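Local coordinates for protein plasma serine protease inhibitor (Homo sapiens, PDB 3DY0) that inactivates serine proteases such as activated protein C irreversibly and in a heparin-dependent manner, regulating proteolysis in blood plasma and other body fluids, at residues Q27-S32 / G274-E279; P33-M38 / M163-F168; A171-S176 / S322-A327; G146-L151 / K314-V319. All coordinates share one frame; numbering follows the deposited sequence.

Followed from the N terminus, the chain opens contact 1 at 27-32 and contact 2 at 33-38, where a short strand passes directly into a helix. Contact 4 opens at 146-151, before contact 2 closes on strand 159-172, so those two cross. Contact 2 lies wholly within the long loop of contact 1. Contact 3 opens at 171-176 on the strand that closed contact 2, and the two follow in series. Contact 1 then closes at 274-279, contact 4 at 314-319 and contact 3 at 322-327, all three crossing one another. Together they join strand 29-31, helix 33-45 and the loop after helix 129-143 to the central sheet, and the inserted reactive-centre strand to its neighbour.

Contact 1: Q27-S32 / G274-E279; sequences QNIFFS and GSYQLE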
loop_
_atom_site.group_PDB
_atom_site.type_symbol
_atom_site.label_atom_id
_atom_site.label_comp_id
_atom_site.label_asym_id
_atom_site.label_seq_id
_atom_site.Cartn_x
_atom_site.Cartn_y
_atom_site.Cartn_z
ATOM N N GLN A 27 5.130 -16.537 -1.384
ATOM C CA GLN A 27 5.396 -15.714 -0.209
ATOM C C GLN A 27 4.264 -14.734 0.048
ATOM O O GLN A 27 3.497 -14.411 -0.854
ATOM C CB GLN A 27 6.697 -14.928 -0.389
ATOM C CG GLN A 27 7.936 -15.791 -0.533
ATOM C CD GLN A 27 8.061 -16.812 0.578
ATOM O OE1 GLN A 27 7.913 -16.485 1.757
ATOM N NE2 GLN A 27 8.346 -18.057 0.207
ATOM N N ASN A 28 4.158 -14.268 1.289
ATOM C CA ASN A 28 3.136 -13.290 1.621
ATOM C C ASN A 28 3.472 -12.007 0.881
ATOM O O ASN A 28 4.642 -11.691 0.660
ATOM C CB ASN A 28 3.120 -12.975 3.120
ATOM C CG ASN A 28 2.642 -14.134 3.962
ATOM O OD1 ASN A 28 1.786 -14.912 3.542
ATOM N ND2 ASN A 28 3.180 -14.245 5.172
ATOM N N ILE A 29 2.432 -11.273 0.506
ATOM C CA ILE A 29 2.581 -9.999 -0.179
ATOM C C ILE A 29 1.699 -9.018 0.568
ATOM O O ILE A 29 0.585 -9.357 0.957
ATOM C CB ILE A 29 2.062 -10.045 -1.632
ATOM C CG1 ILE A 29 2.824 -11.090 -2.440
ATOM C CG2 ILE A 29 2.206 -8.669 -2.274
ATOM C CD1 ILE A 29 2.299 -11.249 -3.843
ATOM N N PHE A 30 2.199 -7.811 0.794
ATOM C CA PHE A 30 1.391 -6.800 1.464
ATOM C C PHE A 30 1.957 -5.413 1.252
ATOM O O PHE A 30 3.122 -5.153 1.553
ATOM C CB PHE A 30 1.254 -7.070 2.967
ATOM C CG PHE A 30 0.154 -6.267 3.610
ATOM C CD1 PHE A 30 -1.182 -6.573 3.354
ATOM C CD2 PHE A 30 0.448 -5.160 4.399
ATOM C CE1 PHE A 30 -2.208 -5.776 3.874
ATOM C CE2 PHE A 30 -0.570 -4.358 4.923
ATOM C CZ PHE A 30 -1.900 -4.668 4.656
ATOM N N PHE A 31 1.132 -4.521 0.717
ATOM C CA PHE A 31 1.574 -3.152 0.491
ATOM C C PHE A 31 0.398 -2.202 0.449
ATOM O O PHE A 31 -0.755 -2.634 0.423
ATOM C CB PHE A 31 2.388 -3.037 -0.814
ATOM C CG PHE A 31 1.589 -3.265 -2.080
ATOM C CD1 PHE A 31 1.279 -4.555 -2.506
ATOM C CD2 PHE A 31 1.194 -2.186 -2.871
ATOM C CE1 PHE A 31 0.594 -4.772 -3.705
ATOM C CE2 PHE A 31 0.505 -2.387 -4.082
ATOM C CZ PHE A 31 0.207 -3.686 -4.498
ATOM N N SER A 32 0.694 -0.905 0.476
ATOM C CA SER A 32 -0.346 0.113 0.398
ATOM C C SER A 32 -0.277 0.800 -0.954
ATOM O O SER A 32 0.635 1.585 -1.221
ATOM C CB SER A 32 -0.187 1.172 1.490
ATOM O OG SER A 32 -1.105 2.231 1.253
ATOM N N GLY A 274 5.121 -6.705 4.387
ATOM C CA GLY A 274 5.831 -6.647 3.132
ATOM C C GLY A 274 6.918 -5.598 3.245
ATOM O O GLY A 274 6.698 -4.521 3.794
ATOM N N SER A 275 8.097 -5.927 2.731
ATOM C CA SER A 275 9.240 -5.022 2.753
ATOM C C SER A 275 9.826 -5.044 1.350
ATOM O O SER A 275 10.330 -6.075 0.905
ATOM C CB SER A 275 10.279 -5.510 3.763
ATOM O OG SER A 275 11.404 -4.654 3.784
ATOM N N TYR A 276 9.761 -3.914 0.652
ATOM C CA TYR A 276 10.259 -3.854 -0.713
ATOM C C TYR A 276 11.192 -2.718 -1.087
ATOM O O TYR A 276 11.138 -1.629 -0.524
ATOM C CB TYR A 276 9.068 -3.821 -1.688
ATOM C CG TYR A 276 7.983 -4.816 -1.346
ATOM C CD1 TYR A 276 6.857 -4.430 -0.614
ATOM C CD2 TYR A 276 8.118 -6.159 -1.688
ATOM C CE1 TYR A 276 5.893 -5.370 -0.226
ATOM C CE2 TYR A 276 7.168 -7.101 -1.305
ATOM C CZ TYR A 276 6.059 -6.700 -0.573
ATOM O OH TYR A 276 5.140 -7.645 -0.174
ATOM N N GLN A 277 12.059 -3.009 -2.049
ATOM C CA GLN A 277 12.973 -2.018 -2.602
ATOM C C GLN A 277 12.316 -1.798 -3.957
ATOM O O GLN A 277 12.606 -2.492 -4.935
ATOM C CB GLN A 277 14.381 -2.601 -2.754
ATOM C CG GLN A 277 15.037 -2.933 -1.420
ATOM C CD GLN A 277 15.418 -1.704 -0.607
ATOM O OE1 GLN A 277 15.397 -1.737 0.626
ATOM N NE2 GLN A 277 15.785 -0.621 -1.290
ATOM N N LEU A 278 11.395 -0.844 -3.995
ATOM C CA LEU A 278 10.635 -0.568 -5.199
ATOM C C LEU A 278 11.437 -0.136 -6.417
ATOM O O LEU A 278 10.966 -0.279 -7.542
ATOM C CB LEU A 278 9.544 0.460 -4.887
ATOM C CG LEU A 278 8.523 -0.015 -3.843
ATOM C CD1 LEU A 278 7.551 1.117 -3.556
ATOM C CD2 LEU A 278 7.769 -1.248 -4.338
ATOM N N GLU A 279 12.644 0.377 -6.206
ATOM C CA GLU A 279 13.456 0.807 -7.337
ATOM C C GLU A 279 13.817 -0.388 -8.216
ATOM O O GLU A 279 14.120 -0.235 -9.399
ATOM C CB GLU A 279 14.724 1.533 -6.861
ATOM C CG GLU A 279 15.785 0.670 -6.199
ATOM C CD GLU A 279 15.525 0.398 -4.734
ATOM O OE1 GLU A 279 16.408 -0.220 -4.097
ATOM O OE2 GLU A 279 14.456 0.800 -4.213
HETATM O O HOH W 1 6.404 -9.848 0.301
#
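Tyr276 reaches across to the backbone of Ile29 and Phe30, and its side chain serves as an example of how a single phenol can join two strands that are not sheet neighbours. From CB, which heads toward segment 27-32, the chain turns with CG anti to the carbonyl carbon (chi1 -45°), bringing the hydroxyl end of the ring to the backbone N of Phe30. CE1 is met obliquely by Phe31 CB at 4.3 Å, and the same CE1 meets Phe30 O at 3.3 Å, the oxygen sitting at the ring edge and in its plane. At the tip, OH accepts a nearly straight hydrogen bond from Phe30 N (3.1 Å, 166°). Ile29 adds carbon beside that oxygen, its CA lying 3.5 Å from Tyr276 OH. A water 2.6 Å from Tyr276 OH donates to Asn28 O, so the phenol oxygen holds the strand directly and the residue just before it through water. Phe30 O, by contrast, is buried with no hydrogen-bond partner in the model; besides the tyrosine edge it meets Gly274 CA at 3.5 Å in a CA-H...O contact, an approach made possible by the absence of a side chain on Gly274. The strands 29-31 and 274-277 cross steeply, at 74°. Helix 12-23 supplies Leu20 against Tyr276, Phe30 packs on Ala315 and Val317 of strand 307-319, and residues 29-31 pair antiparallel with a strand of the bound peptide, a separate chain.

Contact 2: P33-M38 / M163-F168; sequences PVSISM and MVNYIF
Asn165 stands between Ser35 and Met38, and its carboxamide presents a different end to each. With CG anti to the backbone N (chi1 167°), the amide is carried from strand 163-168 toward helix 33-38, OD1 facing the serine and ND2 the methionine. Ser35 OG donates to Asn165 OD1 at 2.7 Å, coming in at a C=O...donor angle of 134° and tilted out of the carbonyl plane. Met38 crosses the asparagine at about a right angle, passing its thioether across the nitrogen end so that SD lies 3.3 Å from Asn165 ND2. Two residues along the strand, Ile167 presents its CG2 to Ser35 CB at 4.2 Å, while its CD1 approaches Val34 CG1; since Val34 has a second conformer, little rests on how tight that meeting is. The buried polar groups are satisfied by further partners: Ser35 OG also bonds Thr330 of the inserted strand, and Asn165 ND2 bonds Asn95. A serine on this helix and an asparagine on this strand are hallmarks of the serpin shutter, where the central sheet parts to admit the reactive-centre loop. Helix and strand run nearly antiparallel, at 159°. Through Val34, Ser35 and Met38, packed on Asn165 and Ile167, the helix backs one face of the sheet, with helix 12-23 packed against its Ile36, whereas Val164 and Tyr166 of the strand pack on helix 129-143.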
loop_
_atom_site.group_PDB
_atom_site.type_symbol
_atom_site.label_atom_id
_atom_site.label_comp_id
_atom_site.label_asym_id
_atom_site.label_seq_id
_atom_site.Cartn_x
_atom_site.Cartn_y
_atom_site.Cartn_z
ATOM N N PRO A 33 -1.245 0.516 -1.835
ATOM C CA PRO A 33 -1.246 1.142 -3.156
ATOM C C PRO A 33 -1.266 2.670 -3.069
ATOM O O PRO A 33 -0.539 3.354 -3.794
ATOM C CB PRO A 33 -2.512 0.580 -3.799
ATOM C CG PRO A 33 -2.594 -0.802 -3.202
ATOM C CD PRO A 33 -2.285 -0.527 -1.741
ATOM N N VAL A 34 -2.096 3.211 -2.182
ATOM C CA VAL A 34 -2.192 4.661 -2.057
ATOM C C VAL A 34 -0.889 5.301 -1.580
ATOM O O VAL A 34 -0.531 6.390 -2.028
ATOM C CB VAL A 34 -3.361 5.072 -1.125
ATOM C CG1 VAL A 34 -3.080 4.649 0.301
ATOM C CG2 VAL A 34 -3.596 6.574 -1.226
ATOM N N SER A 35 -0.174 4.632 -0.681
ATOM C CA SER A 35 1.090 5.177 -0.197
ATOM C C SER A 35 2.097 5.319 -1.334
ATOM O O SER A 35 2.788 6.336 -1.456
ATOM C CB SER A 35 1.686 4.272 0.883
ATOM O OG SER A 35 2.960 4.764 1.284
ATOM N N ILE A 36 2.176 4.287 -2.163
ATOM C CA ILE A 36 3.110 4.287 -3.274
ATOM C C ILE A 36 2.693 5.216 -4.404
ATOM O O ILE A 36 3.527 5.942 -4.952
ATOM C CB ILE A 36 3.328 2.851 -3.785
ATOM C CG1 ILE A 36 3.832 1.987 -2.622
ATOM C CG2 ILE A 36 4.336 2.851 -4.930
ATOM C CD1 ILE A 36 3.935 0.508 -2.922
ATOM N N SER A 37 1.405 5.204 -4.742
ATOM C CA SER A 37 0.892 6.073 -5.797
ATOM C C SER A 37 1.083 7.533 -5.405
ATOM O O SER A 37 1.474 8.360 -6.228
ATOM C CB SER A 37 -0.598 5.813 -6.036
ATOM O OG SER A 37 -0.821 4.529 -6.584
ATOM N N MET A 38 0.802 7.845 -4.145
ATOM C CA MET A 38 0.940 9.216 -3.660
ATOM C C MET A 38 2.415 9.609 -3.738
ATOM O O MET A 38 2.748 10.717 -4.148
ATOM C CB MET A 38 0.412 9.352 -2.225
ATOM C CG MET A 38 0.567 10.757 -1.648
ATOM S SD MET A 38 -0.463 11.076 -0.202
ATOM C CE MET A 38 -2.064 11.305 -0.987
ATOM N N MET A 163 11.978 11.720 0.874
ATOM C CA MET A 163 10.568 12.079 0.859
ATOM C C MET A 163 9.813 10.917 1.469
ATOM O O MET A 163 9.985 9.773 1.049
ATOM C CB MET A 163 10.110 12.320 -0.578
ATOM C CG MET A 163 8.643 12.671 -0.710
ATOM S SD MET A 163 8.273 13.168 -2.398
ATOM C CE MET A 163 8.532 11.614 -3.259
ATOM N N VAL A 164 8.986 11.216 2.461
ATOM C CA VAL A 164 8.240 10.180 3.159
ATOM C C VAL A 164 6.731 10.300 3.069
ATOM O O VAL A 164 6.172 11.394 3.143
ATOM C CB VAL A 164 8.605 10.179 4.667
ATOM C CG1 VAL A 164 7.726 9.184 5.432
ATOM C CG2 VAL A 164 10.080 9.857 4.845
ATOM N N ASN A 165 6.082 9.158 2.874
ATOM C CA ASN A 165 4.630 9.098 2.903
ATOM C C ASN A 165 4.330 8.008 3.911
ATOM O O ASN A 165 5.039 7.004 3.979
ATOM C CB ASN A 165 3.993 8.697 1.574
ATOM C CG ASN A 165 2.514 8.346 1.741
ATOM O OD1 ASN A 165 2.163 7.202 2.028
ATOM N ND2 ASN A 165 1.648 9.343 1.606
ATOM N N TYR A 166 3.295 8.218 4.709
ATOM C CA TYR A 166 2.899 7.221 5.690
ATOM C C TYR A 166 1.392 7.106 5.671
ATOM O O TYR A 166 0.687 8.039 5.284
ATOM C CB TYR A 166 3.353 7.627 7.097
ATOM C CG TYR A 166 2.686 8.884 7.614
ATOM C CD1 TYR A 166 1.403 8.846 8.162
ATOM C CD2 TYR A 166 3.320 10.120 7.507
ATOM C CE1 TYR A 166 0.767 10.009 8.585
ATOM C CE2 TYR A 166 2.694 11.285 7.926
ATOM C CZ TYR A 166 1.420 11.223 8.462
ATOM O OH TYR A 166 0.793 12.382 8.860
ATOM N N ILE A 167 0.907 5.942 6.077
ATOM C CA ILE A 167 -0.522 5.705 6.165
ATOM C C ILE A 167 -0.755 4.813 7.379
ATOM O O ILE A 167 0.008 3.874 7.636
ATOM C CB ILE A 167 -1.078 5.036 4.872
ATOM C CG1 ILE A 167 -2.584 4.794 5.017
ATOM C CG2 ILE A 167 -0.333 3.736 4.582
ATOM C CD1 ILE A 167 -3.263 4.308 3.741
ATOM N N PHE A 168 -1.783 5.142 8.153
ATOM C CA PHE A 168 -2.131 4.357 9.332
ATOM C C PHE A 168 -3.634 4.114 9.344
ATOM O O PHE A 168 -4.423 5.051 9.204
ATOM C CB PHE A 168 -1.738 5.076 10.625
ATOM C CG PHE A 168 -2.158 4.334 11.865
ATOM C CD1 PHE A 168 -1.429 3.237 12.314
ATOM C CD2 PHE A 168 -3.314 4.695 12.546
ATOM C CE1 PHE A 168 -1.849 2.506 13.424
ATOM C CE2 PHE A 168 -3.743 3.968 13.660
ATOM C CZ PHE A 168 -3.008 2.873 14.096
#

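Contact 3: A171-S176 / S322-A327; sequences AKWETS and SGTRAA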
loop_
_atom_site.group_PDB
_atom_site.type_symbol
_atom_site.label_atom_id
_atom_site.label_comp_id
_atom_site.label_asym_id
_atom_site.label_seq_id
_atom_site.Cartn_x
_atom_site.Cartn_y
_atom_site.Cartn_z
ATOM N N ALA A 171 -9.342 -0.028 12.650
ATOM C CA ALA A 171 -10.791 -0.072 12.716
ATOM C C ALA A 171 -11.280 -1.355 13.356
ATOM O O ALA A 171 -10.630 -2.394 13.274
ATOM C CB ALA A 171 -11.372 0.056 11.318
ATOM N N LYS A 172 -12.428 -1.266 14.012
ATOM C CA LYS A 172 -13.045 -2.430 14.618
ATOM C C LYS A 172 -13.963 -2.990 13.548
ATOM O O LYS A 172 -14.453 -2.242 12.698
ATOM C CB LYS A 172 -13.905 -2.026 15.817
ATOM C CG LYS A 172 -13.146 -1.396 16.963
ATOM C CD LYS A 172 -14.118 -0.896 18.017
ATOM C CE LYS A 172 -13.381 -0.348 19.231
ATOM N NZ LYS A 172 -14.336 0.191 20.240
ATOM N N TRP A 173 -14.188 -4.299 13.571
ATOM C CA TRP A 173 -15.117 -4.891 12.615
ATOM C C TRP A 173 -16.470 -4.333 13.034
ATOM O O TRP A 173 -16.663 -4.005 14.204
ATOM C CB TRP A 173 -15.177 -6.411 12.764
ATOM C CG TRP A 173 -13.939 -7.139 12.382
ATOM C CD1 TRP A 173 -13.166 -7.918 13.192
ATOM C CD2 TRP A 173 -13.345 -7.198 11.080
ATOM N NE1 TRP A 173 -12.126 -8.460 12.476
ATOM C CE2 TRP A 173 -12.211 -8.033 11.177
ATOM C CE3 TRP A 173 -13.661 -6.626 9.840
ATOM C CZ2 TRP A 173 -11.386 -8.314 10.079
ATOM C CZ3 TRP A 173 -12.843 -6.906 8.745
ATOM C CH2 TRP A 173 -11.718 -7.741 8.877
ATOM N N GLU A 174 -17.398 -4.213 12.094
ATOM C CA GLU A 174 -18.731 -3.738 12.436
ATOM C C GLU A 174 -19.293 -4.761 13.427
ATOM O O GLU A 174 -19.953 -4.407 14.407
ATOM C CB GLU A 174 -19.600 -3.674 11.184
ATOM C CG GLU A 174 -20.984 -3.108 11.430
ATOM C CD GLU A 174 -21.785 -2.977 10.151
ATOM O OE1 GLU A 174 -22.027 -4.008 9.493
ATOM O OE2 GLU A 174 -22.169 -1.841 9.806
ATOM N N THR A 175 -19.020 -6.032 13.154
ATOM C CA THR A 175 -19.439 -7.137 14.009
ATOM C C THR A 175 -18.186 -7.961 14.293
ATOM O O THR A 175 -17.596 -8.538 13.381
ATOM C CB THR A 175 -20.477 -8.032 13.313
ATOM O OG1 THR A 175 -21.655 -7.266 13.034
ATOM C CG2 THR A 175 -20.833 -9.222 14.200
ATOM N N SER A 176 -17.778 -8.008 15.556
ATOM C CA SER A 176 -16.582 -8.751 15.932
ATOM C C SER A 176 -16.779 -10.260 15.885
ATOM O O SER A 176 -17.907 -10.756 15.862
ATOM C CB SER A 176 -16.142 -8.359 17.343
ATOM O OG SER A 176 -17.039 -8.882 18.308
ATOM N N SER A 322 -11.269 -8.589 16.956
ATOM C CA SER A 322 -11.826 -7.253 17.143
ATOM C C SER A 322 -11.809 -6.370 15.900
ATOM O O SER A 322 -12.695 -5.536 15.721
ATOM C CB SER A 322 -11.094 -6.530 18.278
ATOM O OG SER A 322 -9.772 -6.198 17.898
ATOM N N GLY A 323 -10.806 -6.537 15.044
ATOM C CA GLY A 323 -10.747 -5.709 13.856
ATOM C C GLY A 323 -9.451 -5.840 13.091
ATOM O O GLY A 323 -8.903 -6.932 12.967
ATOM N N THR A 324 -8.961 -4.711 12.592
ATOM C CA THR A 324 -7.736 -4.678 11.803
ATOM C C THR A 324 -6.911 -3.420 12.033
ATOM O O THR A 324 -7.452 -2.334 12.211
ATOM C CB THR A 324 -8.070 -4.741 10.283
ATOM O OG1 THR A 324 -8.702 -5.989 9.980
ATOM C CG2 THR A 324 -6.805 -4.583 9.431
ATOM N N ARG A 325 -5.595 -3.589 12.062
ATOM C CA ARG A 325 -4.678 -2.461 12.155
ATOM C C ARG A 325 -3.764 -2.683 10.962
ATOM O O ARG A 325 -3.316 -3.806 10.723
ATOM C CB ARG A 325 -3.842 -2.473 13.439
ATOM C CG ARG A 325 -4.539 -1.886 14.654
ATOM C CD ARG A 325 -5.539 -2.866 15.215
ATOM N NE ARG A 325 -4.880 -4.128 15.532
ATOM C CZ ARG A 325 -5.519 -5.260 15.797
ATOM N NH1 ARG A 325 -4.826 -6.357 16.073
ATOM N NH2 ARG A 325 -6.846 -5.295 15.783
ATOM N N ALA A 326 -3.523 -1.628 10.196
ATOM C CA ALA A 326 -2.649 -1.721 9.033
ATOM C C ALA A 326 -1.900 -0.411 8.899
ATOM O O ALA A 326 -2.435 0.660 9.192
ATOM C CB ALA A 326 -3.459 -1.995 7.767
ATOM N N ALA A 327 -0.658 -0.491 8.452
ATOM C CA ALA A 327 0.129 0.716 8.294
ATOM C C ALA A 327 1.194 0.489 7.251
ATOM O O ALA A 327 1.536 -0.643 6.938
ATOM C CB ALA A 327 0.776 1.096 9.614
HETATM O O HOH W 2 -8.788 -3.141 15.686
#
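Ala171 O is gripped from several directions: Thr324 N donates to it at 2.9 Å, a water donates at 3.1 Å, and Gly323 CA adds a CA-H...O contact. The bond from Thr324 is nearly straight (169°) and is returned by Ala171 N to Thr324 O, making an antiparallel hydrogen-bonded pair. The water passes the link on to Arg325 NH2, lying in the plane of the guanidinium, whose NH1 bridges Glu318 and Asp320. Beyond the strand proper, Trp173 N donates to Ser322 O at 2.9 Å, and this fixes the start of the tryptophan. Its CG is anti to the carbonyl carbon (chi1 -68°), folding the indole back over Gly323. Gly323 CA stands over the five-membered ring, 3.5 Å from its centroid and 21° off the normal, in a CH-pi contact. Farther along, Trp173 CZ2 lies 3.6 Å from Thr324 OG1, the two side chains crossing at a slant; that hydroxyl is itself bonded to Tyr223. The indole stacks on Tyr223, meets Phe177 edge-to-face, and sends its NE1 to Asp320 O. This is the breach of the cleaved serpin fold, where the proximal end of the reactive-centre loop enters the central sheet as a new strand beside strand 159-172, with a buried tryptophan beneath the entry point.

Contact 4: G146-L151 / K314-V319; sequences GKIVDL and KAVVEV
Lys147 and Glu318 form the charged part of this contact. Lys147 NZ lies 2.9 Å from Glu318 OE1 in a salt bridge, meeting the syn side of the oxygen 27° out of the carboxylate plane, with a second, weak bond to OE2. The lysine, bent at its second torsion (chi2 -56°), crosses the extended glutamate at about a right angle, its CE also lying near OE1. A water at 2.6 Å from Lys147 NZ also donates to Glu318 OE2, and Arg325 NH1 salt-bridges that same oxygen; two cations on one carboxylate would be expected to favour its ionised form. Apolar contacts lie deeper. Ile148 CD1 touches Val316 CG2 at 4.1 Å and Lys314 CG at 3.9 Å, its chain sliding past that of Lys314 in the opposite direction. Leu151 CD1 rests 3.8 Å from Lys314 CB, again side by side, so that the aliphatic part of Lys314 is lined by both residues. Segment 146-151 belongs to the loop that follows helix 129-143, the helix F of serpins, which lies across one face of the central sheet; here the loop meets residues 314-319 of strand 307-319, and Lys147 also touches Ala327 of the inserted reactive-centre strand. Solvent makes the remaining links. The ammonium of Lys314 gives to two waters: one, 3.1 Å from Lys314 NZ, donates to Lys147 O and accepts from Val149 N, while the other donates to Val149 O at 2.8 Å.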
loop_
_atom_site.group_PDB
_atom_site.type_symbol
_atom_site.label_atom_id
_atom_site.label_comp_id
_atom_site.label_asym_id
_atom_site.label_seq_id
_atom_site.Cartn_x
_atom_site.Cartn_y
_atom_site.Cartn_z
ATOM N N GLY A 146 3.719 3.292 16.054
ATOM C CA GLY A 146 4.618 2.191 16.354
ATOM C C GLY A 146 4.558 0.970 15.459
ATOM O O GLY A 146 5.261 -0.004 15.711
ATOM N N LYS A 147 3.743 1.013 14.409
ATOM C CA LYS A 147 3.617 -0.137 13.520
ATOM C C LYS A 147 4.734 -0.265 12.484
ATOM O O LYS A 147 5.115 -1.376 12.124
ATOM C CB LYS A 147 2.256 -0.118 12.823
ATOM C CG LYS A 147 1.067 -0.209 13.781
ATOM C CD LYS A 147 1.141 -1.449 14.669
ATOM C CE LYS A 147 -0.080 -1.540 15.584
ATOM N NZ LYS A 147 -0.009 -2.699 16.519
ATOM N N ILE A 148 5.251 0.860 11.996
ATOM C CA ILE A 148 6.339 0.812 11.023
ATOM C C ILE A 148 7.611 1.273 11.725
ATOM O O ILE A 148 7.830 2.469 11.924
ATOM C CB ILE A 148 6.076 1.718 9.796
ATOM C CG1 ILE A 148 4.784 1.293 9.085
ATOM C CG2 ILE A 148 7.245 1.607 8.820
ATOM C CD1 ILE A 148 4.818 -0.113 8.502
ATOM N N VAL A 149 8.444 0.313 12.107
ATOM C CA VAL A 149 9.690 0.617 12.794
ATOM C C VAL A 149 10.891 0.351 11.894
ATOM O O VAL A 149 10.890 -0.585 11.095
ATOM C CB VAL A 149 9.832 -0.225 14.084
ATOM C CG1 VAL A 149 8.673 0.072 15.025
ATOM C CG2 VAL A 149 9.876 -1.703 13.743
ATOM N N ASP A 150 11.911 1.190 12.031
ATOM C CA ASP A 150 13.130 1.065 11.240
ATOM C C ASP A 150 12.902 1.026 9.729
ATOM O O ASP A 150 13.439 0.163 9.037
ATOM C CB ASP A 150 13.899 -0.185 11.676
ATOM C CG ASP A 150 14.421 -0.084 13.100
ATOM O OD1 ASP A 150 14.875 -1.113 13.641
ATOM O OD2 ASP A 150 14.382 1.023 13.678
ATOM N N LEU A 151 12.116 1.965 9.210
ATOM C CA LEU A 151 11.866 2.008 7.775
ATOM C C LEU A 151 13.200 2.035 7.032
ATOM O O LEU A 151 13.405 1.306 6.062
ATOM C CB LEU A 151 11.067 3.260 7.400
ATOM C CG LEU A 151 10.870 3.460 5.893
ATOM C CD1 LEU A 151 9.967 2.358 5.335
ATOM C CD2 LEU A 151 10.261 4.827 5.634
ATOM N N LYS A 314 7.439 -0.338 3.352
ATOM C CA LYS A 314 7.231 -1.304 4.422
ATOM C C LYS A 314 5.762 -1.195 4.779
ATOM O O LYS A 314 5.247 -0.093 4.965
ATOM C CB LYS A 314 8.085 -0.965 5.645
ATOM C CG LYS A 314 7.877 -1.903 6.831
ATOM C CD LYS A 314 8.299 -3.323 6.500
ATOM C CE LYS A 314 8.134 -4.240 7.707
ATOM N NZ LYS A 314 8.950 -3.774 8.864
ATOM N N ALA A 315 5.089 -2.337 4.860
ATOM C CA ALA A 315 3.670 -2.364 5.187
ATOM C C ALA A 315 3.386 -3.546 6.105
ATOM O O ALA A 315 3.963 -4.620 5.940
ATOM C CB ALA A 315 2.850 -2.482 3.911
ATOM N N VAL A 316 2.497 -3.345 7.072
ATOM C CA VAL A 316 2.151 -4.404 8.013
ATOM C C VAL A 316 0.650 -4.420 8.254
ATOM O O VAL A 316 -0.025 -3.398 8.109
ATOM C CB VAL A 316 2.859 -4.217 9.390
ATOM C CG1 VAL A 316 4.366 -4.136 9.208
ATOM C CG2 VAL A 316 2.334 -2.969 10.086
ATOM N N VAL A 317 0.128 -5.592 8.602
ATOM C CA VAL A 317 -1.291 -5.723 8.900
ATOM C C VAL A 317 -1.507 -6.756 9.993
ATOM O O VAL A 317 -0.792 -7.755 10.066
ATOM C CB VAL A 317 -2.117 -6.134 7.648
ATOM C CG1 VAL A 317 -1.721 -7.520 7.174
ATOM C CG2 VAL A 317 -3.613 -6.077 7.981
ATOM N N GLU A 318 -2.481 -6.483 10.855
ATOM C CA GLU A 318 -2.854 -7.380 11.941
ATOM C C GLU A 318 -4.360 -7.550 11.838
ATOM O O GLU A 318 -5.098 -6.566 11.839
ATOM C CB GLU A 318 -2.525 -6.763 13.304
ATOM C CG GLU A 318 -1.071 -6.384 13.493
ATOM C CD GLU A 318 -0.845 -5.555 14.742
ATOM O OE1 GLU A 318 0.315 -5.168 14.996
ATOM O OE2 GLU A 318 -1.825 -5.285 15.471
ATOM N N VAL A 319 -4.809 -8.794 11.733
ATOM C CA VAL A 319 -6.233 -9.091 11.651
ATOM C C VAL A 319 -6.578 -10.018 12.802
ATOM O O VAL A 319 -5.965 -11.075 12.954
ATOM C CB VAL A 319 -6.590 -9.810 10.329
ATOM C CG1 VAL A 319 -8.000 -10.400 10.413
ATOM C CG2 VAL A 319 -6.487 -8.830 9.167
HETATM O O HOH W 3 7.550 -2.467 11.348
HETATM O O HOH W 4 -2.497 -2.729 17.378
HETATM O O HOH W 5 11.117 -1.841 8.659
#